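Local coordinates for glyoxalase family protein (PDB 1ZSW), which is of unknown function but binds a zinc ion and belongs to the glyoxalase (vicinal oxygen chelate) family of metalloproteins, at residues F143-A146 and E147-L151; V109-E112 and D113-H116; Y73-K76 and T77-G81; F285-S288 and N289-F293. All blocks are in the same frame, centred on the assembly; numbering follows the deposited sequence. Where two conformers were deposited one is given.

Overall arrangement
The four contacts are local turns and caps of a single chain that carries two glyoxalase-family regions. Along the chain they come in the order contact 3, contact 2, contact 1, contact 4. The first three belong to the first region and contact 4 to the second. Contacts 1, 2 and 3 lie about 19 to 20 Å apart between centres. Contacts 3 and 4 share the sheet that holds zinc ligands His33, His246 and Glu294. Contact 4 lies next to the zinc ligands, while contact 2 is away from the metal site. Contacts 1 and 2 belong to the other sheet, where strands 101-109 and 150-155 run parallel. Contacts 1 and 4 are matching hairpin ends, one in each region.

Contact 1. Residues F143-A146 and E147-L151; sequences FEDA and EGLRL
Phe143 turns its ring back between its own backbone N and carbonyl carbon (chi1 68°), which lays one ring face against Leu151. Asp145 takes a similar first torsion (chi1 77°), and this carries its carboxylate into the turn it opens. Leu151 CB sits over the Phe143 ring, off its centre, and comes within 3.5 Å of Phe143 CZ in a CH-pi contact. The carboxylate works on the backbone. Asp145 OD1 accepts from Glu147 N at 2.9 Å and from Leu149 N at 3.1 Å. The two N-H groups arrive on opposite faces of the carboxylate plane, so they hold it between them. Gly148 N bonds to Asp145 O at 3.2 Å and closes a type I turn. Asp145 OD2 lies 4.4 Å from Glu147 OE2. Two waters lie between these carboxylates, each 2.9 Å from Asp145 OD2 and close to Glu147 OE2. Tyr48 OH bonds to Asp145 OD2, and Thr38 and Arg241 bind Glu147, which would probably ease the like charges. The turn links strands 138-144 and 150-155 as a beta hairpin. Phe143, Leu149 and Leu151 pack against helix 41-51, and Leu149 and Leu151 also touch Ile105 of strand 101-109, which runs parallel to strand 150-155.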
loop_
_atom_site.group_PDB
_atom_site.type_symbol
_atom_site.label_atom_id
_atom_site.label_comp_id
_atom_site.label_asym_id
_atom_site.label_seq_id
_atom_site.Cartn_x
_atom_site.Cartn_y
_atom_site.Cartn_z
ATOM N N PHE A 143 0.953 12.560 -9.851
ATOM C CA PHE A 143 2.169 13.232 -9.405
ATOM C C PHE A 143 3.287 12.216 -9.102
ATOM O O PHE A 143 3.051 11.011 -9.154
ATOM C CB PHE A 143 1.882 14.147 -8.187
ATOM C CG PHE A 143 1.515 13.403 -6.914
ATOM C CD1 PHE A 143 2.454 13.287 -5.909
ATOM C CD2 PHE A 143 0.241 12.908 -6.717
ATOM C CE1 PHE A 143 2.122 12.654 -4.694
ATOM C CE2 PHE A 143 -0.112 12.239 -5.512
ATOM C CZ PHE A 143 0.848 12.139 -4.504
ATOM N N GLU A 144 4.499 12.694 -8.881
ATOM C CA GLU A 144 5.646 11.837 -8.558
ATOM C C GLU A 144 6.447 12.435 -7.429
ATOM O O GLU A 144 6.544 13.665 -7.303
ATOM C CB GLU A 144 6.567 11.682 -9.762
ATOM C CG GLU A 144 5.935 11.075 -10.957
ATOM C CD GLU A 144 6.932 10.751 -12.081
ATOM O OE1 GLU A 144 8.165 10.814 -11.895
ATOM O OE2 GLU A 144 6.424 10.411 -13.154
ATOM N N ASP A 145 7.072 11.586 -6.622
ATOM C CA ASP A 145 8.066 12.090 -5.708
ATOM C C ASP A 145 9.404 12.272 -6.416
ATOM O O ASP A 145 9.541 11.951 -7.617
ATOM C CB ASP A 145 8.145 11.293 -4.378
ATOM C CG ASP A 145 8.861 9.989 -4.492
ATOM O OD1 ASP A 145 9.494 9.682 -5.533
ATOM O OD2 ASP A 145 8.797 9.233 -3.478
ATOM N N ALA A 146 10.387 12.788 -5.698
ATOM C CA ALA A 146 11.699 13.079 -6.292
ATOM C C ALA A 146 12.485 11.844 -6.753
ATOM O O ALA A 146 13.464 11.963 -7.506
ATOM C CB ALA A 146 12.540 13.886 -5.301
ATOM N N GLU A 147 12.063 10.661 -6.288
ATOM C CA GLU A 147 12.734 9.392 -6.576
ATOM C C GLU A 147 12.091 8.634 -7.741
ATOM O O GLU A 147 12.490 7.497 -8.065
ATOM C CB GLU A 147 12.670 8.535 -5.314
ATOM C CG GLU A 147 13.341 9.263 -4.139
ATOM C CD GLU A 147 13.770 8.342 -3.031
ATOM O OE1 GLU A 147 14.980 8.026 -2.926
ATOM O OE2 GLU A 147 12.877 7.971 -2.258
ATOM N N GLY A 148 11.064 9.237 -8.330
ATOM C CA GLY A 148 10.408 8.639 -9.477
ATOM C C GLY A 148 9.245 7.731 -9.119
ATOM O O GLY A 148 8.731 7.031 -9.978
ATOM N N LEU A 149 8.856 7.717 -7.845
ATOM C CA LEU A 149 7.639 6.988 -7.477
ATOM C C LEU A 149 6.422 7.692 -8.037
ATOM O O LEU A 149 6.243 8.900 -7.822
ATOM C CB LEU A 149 7.541 6.837 -5.935
ATOM C CG LEU A 149 6.256 6.108 -5.473
ATOM C CD1 LEU A 149 6.273 4.659 -5.885
ATOM C CD2 LEU A 149 6.213 6.158 -3.911
ATOM N N ARG A 150 5.554 6.924 -8.707
ATOM C CA ARG A 150 4.369 7.473 -9.327
ATOM C C ARG A 150 3.169 7.281 -8.442
ATOM O O ARG A 150 2.907 6.141 -7.989
ATOM C CB ARG A 150 4.133 6.840 -10.720
ATOM C CG ARG A 150 5.267 7.201 -11.715
ATOM C CD ARG A 150 5.237 6.249 -12.913
ATOM N NE ARG A 150 5.955 4.999 -12.612
ATOM C CZ ARG A 150 6.063 3.985 -13.469
ATOM N NH1 ARG A 150 5.494 4.059 -14.674
ATOM N NH2 ARG A 150 6.745 2.905 -13.130
ATOM N N LEU A 151 2.477 8.401 -8.171
ATOM C CA LEU A 151 1.235 8.429 -7.409
ATOM C C LEU A 151 0.105 9.158 -8.121
ATOM O O LEU A 151 0.342 9.862 -9.109
ATOM C CB LEU A 151 1.471 9.074 -6.007
ATOM C CG LEU A 151 2.608 8.463 -5.184
ATOM C CD1 LEU A 151 3.861 9.309 -5.282
ATOM C CD2 LEU A 151 2.185 8.334 -3.691
HETATM O O HOH W 1 10.291 6.809 -3.219
HETATM O O HOH W 2 10.777 9.570 -1.385
#

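Contact 2. Residues V109-E112 and D113-H116; sequences VPSE and DSLH
Ser111 and Ser114 form a capping box at the start of helix 112-124, just after strand 101-109 ends. Asp113 comes first in the helical segment, and its CB lies 3.3 Å from Ser111 OG. Ser114 is the partner in the box. Its backbone N donates to Ser111 OG at 3.0 Å, nearly straight at 164°. In return Ser111 N donates to Ser114 OG at 3.3 Å. Each serine thus pairs its hydroxyl oxygen with the other's N-H. A chi1 of 74° tucks Ser111 OG over its own backbone, facing the first turn. Ser114 OG also bonds to His176 ND1, which ties the cap to a loop far along the chain. Leu115 begins the regular helical bonding, with its N donating to Ser111 O at 3.2 Å. Its side chain crosses that of Val109 at about a right angle, with Leu115 CD2 3.8 Å from Val109 CG2. Both rest on Leu153 of strand 150-155, so the first turn of the helix packs on the sheet. His116 N continues the series to Glu112 O at 3.3 Å, and the ring carbon His116 CD2 lies 3.1 Å from that same oxygen.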
loop_
_atom_site.group_PDB
_atom_site.type_symbol
_atom_site.label_atom_id
_atom_site.label_comp_id
_atom_site.label_asym_id
_atom_site.label_seq_id
_atom_site.Cartn_x
_atom_site.Cartn_y
_atom_site.Cartn_z
ATOM N N VAL A 109 -8.806 11.384 -2.216
ATOM C CA VAL A 109 -9.087 12.694 -1.610
ATOM C C VAL A 109 -10.568 12.964 -1.747
ATOM O O VAL A 109 -11.216 12.403 -2.618
ATOM C CB VAL A 109 -8.246 13.844 -2.193
ATOM C CG1 VAL A 109 -6.782 13.609 -1.907
ATOM C CG2 VAL A 109 -8.482 14.043 -3.740
ATOM N N PRO A 110 -11.142 13.766 -0.830
ATOM C CA PRO A 110 -12.607 13.833 -0.793
ATOM C C PRO A 110 -13.323 14.415 -2.021
ATOM O O PRO A 110 -14.358 13.905 -2.373
ATOM C CB PRO A 110 -12.873 14.672 0.458
ATOM C CG PRO A 110 -11.598 14.493 1.311
ATOM C CD PRO A 110 -10.517 14.496 0.281
ATOM N N SER A 111 -12.787 15.439 -2.654
ATOM C CA SER A 111 -13.566 16.143 -3.692
ATOM C C SER A 111 -12.738 16.718 -4.826
ATOM O O SER A 111 -11.504 16.798 -4.755
ATOM C CB SER A 111 -14.300 17.307 -2.993
ATOM O OG SER A 111 -13.344 18.313 -2.715
ATOM N N GLU A 112 -13.404 17.072 -5.939
ATOM C CA GLU A 112 -12.678 17.662 -7.066
ATOM C C GLU A 112 -12.011 18.960 -6.610
ATOM O O GLU A 112 -10.950 19.349 -7.085
ATOM C CB GLU A 112 -13.592 17.856 -8.302
ATOM C CG GLU A 112 -13.918 16.534 -8.991
ATOM C CD GLU A 112 -14.655 16.650 -10.319
ATOM O OE1 GLU A 112 -15.858 16.289 -10.370
ATOM O OE2 GLU A 112 -14.036 17.056 -11.318
ATOM N N ASP A 113 -12.643 19.614 -5.628
ATOM C CA ASP A 113 -12.078 20.785 -4.954
ATOM C C ASP A 113 -10.718 20.488 -4.308
ATOM O O ASP A 113 -9.774 21.238 -4.498
ATOM C CB ASP A 113 -13.068 21.328 -3.908
ATOM C CG ASP A 113 -12.537 22.549 -3.158
ATOM O OD1 ASP A 113 -12.835 22.680 -1.944
ATOM O OD2 ASP A 113 -11.827 23.376 -3.774
ATOM N N SER A 114 -10.625 19.378 -3.566
ATOM C CA SER A 114 -9.351 18.870 -3.035
ATOM C C SER A 114 -8.309 18.717 -4.136
ATOM O O SER A 114 -7.133 19.042 -3.939
ATOM C CB SER A 114 -9.503 17.540 -2.247
ATOM O OG SER A 114 -10.623 17.546 -1.364
ATOM N N LEU A 115 -8.701 18.232 -5.318
ATOM C CA LEU A 115 -7.731 18.233 -6.422
ATOM C C LEU A 115 -7.154 19.616 -6.742
ATOM O O LEU A 115 -5.964 19.758 -7.030
ATOM C CB LEU A 115 -8.313 17.598 -7.695
ATOM C CG LEU A 115 -8.704 16.127 -7.627
ATOM C CD1 LEU A 115 -9.266 15.668 -8.974
ATOM C CD2 LEU A 115 -7.483 15.238 -7.222
ATOM N N HIS A 116 -7.988 20.643 -6.659
ATOM C CA HIS A 116 -7.521 22.005 -6.908
ATOM C C HIS A 116 -6.600 22.484 -5.804
ATOM O O HIS A 116 -5.564 23.095 -6.082
ATOM C CB HIS A 116 -8.710 22.953 -7.121
ATOM C CG HIS A 116 -9.449 22.685 -8.396
ATOM N ND1 HIS A 116 -8.981 23.099 -9.624
ATOM C CD2 HIS A 116 -10.599 22.016 -8.639
ATOM C CE1 HIS A 116 -9.814 22.700 -10.568
ATOM N NE2 HIS A 116 -10.808 22.045 -9.997
#

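Contact 3. Residues Y73-K76 and T77-G81; sequences YGDK and TGSPG
The tight turn that ends strand 69-74 and leads toward strand 83-88, its sheet neighbour, is a beta turn, with Gly78 N bonded to Asp75 O at 3.1 Å. Asp75 is the hub, and its carboxylate meets the chain just ahead, at Thr77, Gly78 and Ser79. A first torsion of 74° folds the acid of Asp75 back over the turn. Asp75 OD1 accepts from Ser79 N at 2.8 Å. That bond is nearly straight (170°) and comes on the syn side, 32° out of the carboxylate plane. Two weaker bonds reach the same oxygen from Thr77 N and Gly78 N. The other oxygen, Asp75 OD2, takes the hydroxyl of Ser79, with Ser79 OG at 2.7 Å. A water joins the two segments by a weak bond to Asp75 OD2. It also lies 2.5 Å from Thr77 OG1, so short a distance that this bond is doubtful. Gly78 has a positive phi, which favours glycine. Outside the turn, Glu165 N bonds to Asp75 OD2, and Lys76 reaches Glu168 in a salt bridge. The His33 side chain, a zinc ligand, is about 9 Å from Gly78. Several N-H groups and a hydroxyl converge on this buried carboxylate. They would probably stabilise its negative charge, and the two oxygens, each gripped by its own partners, fix the rotation of the group.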
loop_
_atom_site.group_PDB
_atom_site.type_symbol
_atom_site.label_atom_id
_atom_site.label_comp_id
_atom_site.label_asym_id
_atom_site.label_seq_id
_atom_site.Cartn_x
_atom_site.Cartn_y
_atom_site.Cartn_z
ATOM N N TYR A 73 3.934 5.935 7.072
ATOM C CA TYR A 73 3.045 7.112 7.049
ATOM C C TYR A 73 1.608 6.653 6.841
ATOM O O TYR A 73 1.345 5.651 6.166
ATOM C CB TYR A 73 3.462 8.018 5.881
ATOM C CG TYR A 73 4.939 8.388 5.902
ATOM C CD1 TYR A 73 5.887 7.615 5.209
ATOM C CD2 TYR A 73 5.408 9.487 6.674
ATOM C CE1 TYR A 73 7.237 7.927 5.215
ATOM C CE2 TYR A 73 6.785 9.798 6.703
ATOM C CZ TYR A 73 7.680 9.010 5.967
ATOM O OH TYR A 73 9.022 9.268 5.929
ATOM N N GLY A 74 0.659 7.404 7.370
ATOM C CA GLY A 74 -0.738 7.077 7.175
ATOM C C GLY A 74 -1.621 8.082 7.849
ATOM O O GLY A 74 -1.268 9.238 7.962
ATOM N N ASP A 75 -2.766 7.600 8.290
ATOM C CA ASP A 75 -3.762 8.448 8.933
ATOM C C ASP A 75 -3.426 8.585 10.420
ATOM O O ASP A 75 -2.336 8.241 10.839
ATOM C CB ASP A 75 -5.201 7.937 8.682
ATOM C CG ASP A 75 -5.568 6.692 9.476
ATOM O OD1 ASP A 75 -4.671 6.099 10.079
ATOM O OD2 ASP A 75 -6.767 6.294 9.468
ATOM N N LYS A 76 -4.387 9.076 11.196
ATOM C CA LYS A 76 -4.136 9.340 12.637
ATOM C C LYS A 76 -3.483 8.157 13.360
ATOM O O LYS A 76 -2.562 8.350 14.161
ATOM C CB LYS A 76 -5.441 9.716 13.332
ATOM C CG LYS A 76 -5.278 10.126 14.810
ATOM C CD LYS A 76 -6.661 10.398 15.392
ATOM C CE LYS A 76 -6.589 10.714 16.876
ATOM N NZ LYS A 76 -5.968 12.051 17.058
ATOM N N THR A 77 -3.936 6.942 13.069
ATOM C CA THR A 77 -3.404 5.743 13.747
ATOM C C THR A 77 -2.635 4.794 12.819
ATOM O O THR A 77 -2.232 3.689 13.204
ATOM C CB THR A 77 -4.521 4.913 14.420
ATOM O OG1 THR A 77 -5.446 4.456 13.427
ATOM C CG2 THR A 77 -5.266 5.745 15.456
ATOM N N GLY A 78 -2.466 5.194 11.570
ATOM C CA GLY A 78 -1.811 4.298 10.636
ATOM C C GLY A 78 -2.711 3.120 10.343
ATOM O O GLY A 78 -2.229 1.988 10.178
ATOM N N SER A 79 -4.012 3.362 10.219
ATOM C CA SER A 79 -4.960 2.244 10.088
ATOM C C SER A 79 -4.792 1.504 8.744
ATOM O O SER A 79 -4.276 2.098 7.787
ATOM C CB SER A 79 -6.371 2.728 10.279
ATOM O OG SER A 79 -6.712 3.582 9.241
ATOM N N PRO A 80 -5.166 0.217 8.693
ATOM C CA PRO A 80 -5.096 -0.549 7.451
ATOM C C PRO A 80 -5.766 0.207 6.315
ATOM O O PRO A 80 -6.897 0.735 6.461
ATOM C CB PRO A 80 -5.886 -1.809 7.772
ATOM C CG PRO A 80 -5.503 -2.052 9.249
ATOM C CD PRO A 80 -5.586 -0.644 9.832
ATOM N N GLY A 81 -5.083 0.230 5.178
ATOM C CA GLY A 81 -5.644 0.999 4.062
ATOM C C GLY A 81 -5.010 2.378 3.883
ATOM O O GLY A 81 -5.179 3.007 2.822
HETATM O O HOH W 3 -6.923 6.156 12.437
#

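Contact 4. Residues F285-S288 and N289-F293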
loop_
_atom_site.group_PDB
_atom_site.type_symbol
_atom_site.label_atom_id
_atom_site.label_comp_id
_atom_site.label_asym_id
_atom_site.label_seq_id
_atom_site.Cartn_x
_atom_site.Cartn_y
_atom_site.Cartn_z
ATOM N N PHE A 285 3.704 -13.936 -0.957
ATOM C CA PHE A 285 3.848 -14.864 -2.083
ATOM C C PHE A 285 4.013 -14.039 -3.332
ATOM O O PHE A 285 3.523 -12.880 -3.389
ATOM C CB PHE A 285 2.636 -15.832 -2.213
ATOM C CG PHE A 285 1.358 -15.164 -2.703
ATOM C CD1 PHE A 285 1.004 -15.210 -4.053
ATOM C CD2 PHE A 285 0.556 -14.465 -1.820
ATOM C CE1 PHE A 285 -0.179 -14.570 -4.486
ATOM C CE2 PHE A 285 -0.625 -13.847 -2.249
ATOM C CZ PHE A 285 -0.965 -13.900 -3.585
ATOM N N ARG A 286 4.706 -14.601 -4.317
ATOM C CA ARG A 286 4.832 -13.952 -5.634
ATOM C C ARG A 286 3.934 -14.666 -6.613
ATOM O O ARG A 286 3.842 -15.924 -6.606
ATOM C CB ARG A 286 6.267 -14.033 -6.126
ATOM C CG ARG A 286 7.127 -13.028 -5.555
ATOM C CD ARG A 286 8.428 -12.845 -6.332
ATOM N NE ARG A 286 9.321 -12.096 -5.469
ATOM C CZ ARG A 286 9.465 -10.774 -5.443
ATOM N NH1 ARG A 286 8.797 -9.982 -6.281
ATOM N NH2 ARG A 286 10.307 -10.235 -4.561
ATOM N N GLU A 287 3.248 -13.893 -7.452
ATOM C CA GLU A 287 2.423 -14.546 -8.476
ATOM C C GLU A 287 3.203 -14.779 -9.779
ATOM O O GLU A 287 4.404 -14.533 -9.846
ATOM C CB GLU A 287 1.070 -13.862 -8.665
ATOM C CG GLU A 287 1.094 -12.410 -9.027
ATOM C CD GLU A 287 1.644 -12.185 -10.429
ATOM O OE1 GLU A 287 0.930 -12.466 -11.438
ATOM O OE2 GLU A 287 2.810 -11.740 -10.503
ATOM N N SER A 288 2.491 -15.247 -10.802
ATOM C CA SER A 288 3.103 -15.673 -12.054
ATOM C C SER A 288 4.051 -14.634 -12.679
ATOM O O SER A 288 5.083 -14.999 -13.234
ATOM C CB SER A 288 2.005 -16.045 -13.076
ATOM O OG SER A 288 0.911 -16.719 -12.455
ATOM N N ASN A 289 3.694 -13.350 -12.580
ATOM C CA ASN A 289 4.468 -12.276 -13.175
ATOM C C ASN A 289 5.544 -11.758 -12.234
ATOM O O ASN A 289 6.229 -10.812 -12.559
ATOM C CB ASN A 289 3.548 -11.118 -13.571
ATOM C CG ASN A 289 2.548 -11.522 -14.636
ATOM O OD1 ASN A 289 1.384 -11.797 -14.345
ATOM N ND2 ASN A 289 3.009 -11.594 -15.853
ATOM N N GLY A 290 5.688 -12.374 -11.069
ATOM C CA GLY A 290 6.740 -11.956 -10.156
ATOM C C GLY A 290 6.317 -10.835 -9.209
ATOM O O GLY A 290 7.156 -10.333 -8.456
ATOM N N ILE A 291 5.047 -10.413 -9.269
ATOM C CA ILE A 291 4.569 -9.382 -8.356
ATOM C C ILE A 291 4.502 -9.962 -6.916
ATOM O O ILE A 291 3.913 -11.006 -6.715
ATOM C CB ILE A 291 3.156 -8.892 -8.742
ATOM C CG1 ILE A 291 3.079 -8.341 -10.186
ATOM C CG2 ILE A 291 2.649 -7.862 -7.734
ATOM C CD1 ILE A 291 3.901 -7.130 -10.424
ATOM N N LEU A 292 5.040 -9.251 -5.937
ATOM C CA LEU A 292 5.025 -9.733 -4.539
ATOM C C LEU A 292 3.832 -9.182 -3.836
ATOM O O LEU A 292 3.669 -7.963 -3.684
ATOM C CB LEU A 292 6.311 -9.284 -3.803
ATOM C CG LEU A 292 6.534 -9.782 -2.376
ATOM C CD1 LEU A 292 6.611 -11.291 -2.337
ATOM C CD2 LEU A 292 7.848 -9.200 -1.857
ATOM N N PHE A 293 2.989 -10.095 -3.369
ATOM C CA PHE A 293 1.837 -9.735 -2.586
ATOM C C PHE A 293 2.051 -10.148 -1.131
ATOM O O PHE A 293 2.777 -11.135 -0.851
ATOM C CB PHE A 293 0.619 -10.511 -3.077
ATOM C CG PHE A 293 -0.009 -9.959 -4.296
ATOM C CD1 PHE A 293 0.171 -10.589 -5.489
ATOM C CD2 PHE A 293 -0.857 -8.854 -4.235
ATOM C CE1 PHE A 293 -0.462 -10.137 -6.655
ATOM C CE2 PHE A 293 -1.482 -8.381 -5.413
ATOM C CZ PHE A 293 -1.251 -9.039 -6.625
#
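Phe285 and Phe293 form an antiparallel hydrogen-bonded pair, with Phe293 N donating to Phe285 O at 2.8 Å. Next to them Arg286 and Leu292 make a non-hydrogen-bonded pair. A type I turn from Glu287 to Gly290 reverses the chain, closed by Gly290 N to Glu287 O at 2.8 Å. On one sheet face, Phe293 CB sits over the Phe285 ring, 3.7 Å from Phe285 CE2. The ring planes differ by 21°, but the rings are offset and share little of their faces. This is the hairpin of strands 280-286 and 292-300 in the second glyoxalase-family region; the latter also carries the zinc ligand Glu294. The Glu287 chain curls back over the turn (chi1 57°, chi2 68°). Its OE2 uses the anti lone pair to accept from Ile291 N at 2.9 Å, while Glu287 OE1 takes Asn289 N from above the carboxylate plane at 3.1 Å. Glu287 CG meets the edge of the Phe293 ring, 3.6 Å from Phe293 CE1. On the other face Arg286 runs extended across the turn. Its NH1 donates to Gly290 O at 2.7 Å, and that oxygen lies in the guanidinium plane. Leu292 CB lies over one guanidinium face, toward its rim, and Leu292 also touches the zinc ligand His246.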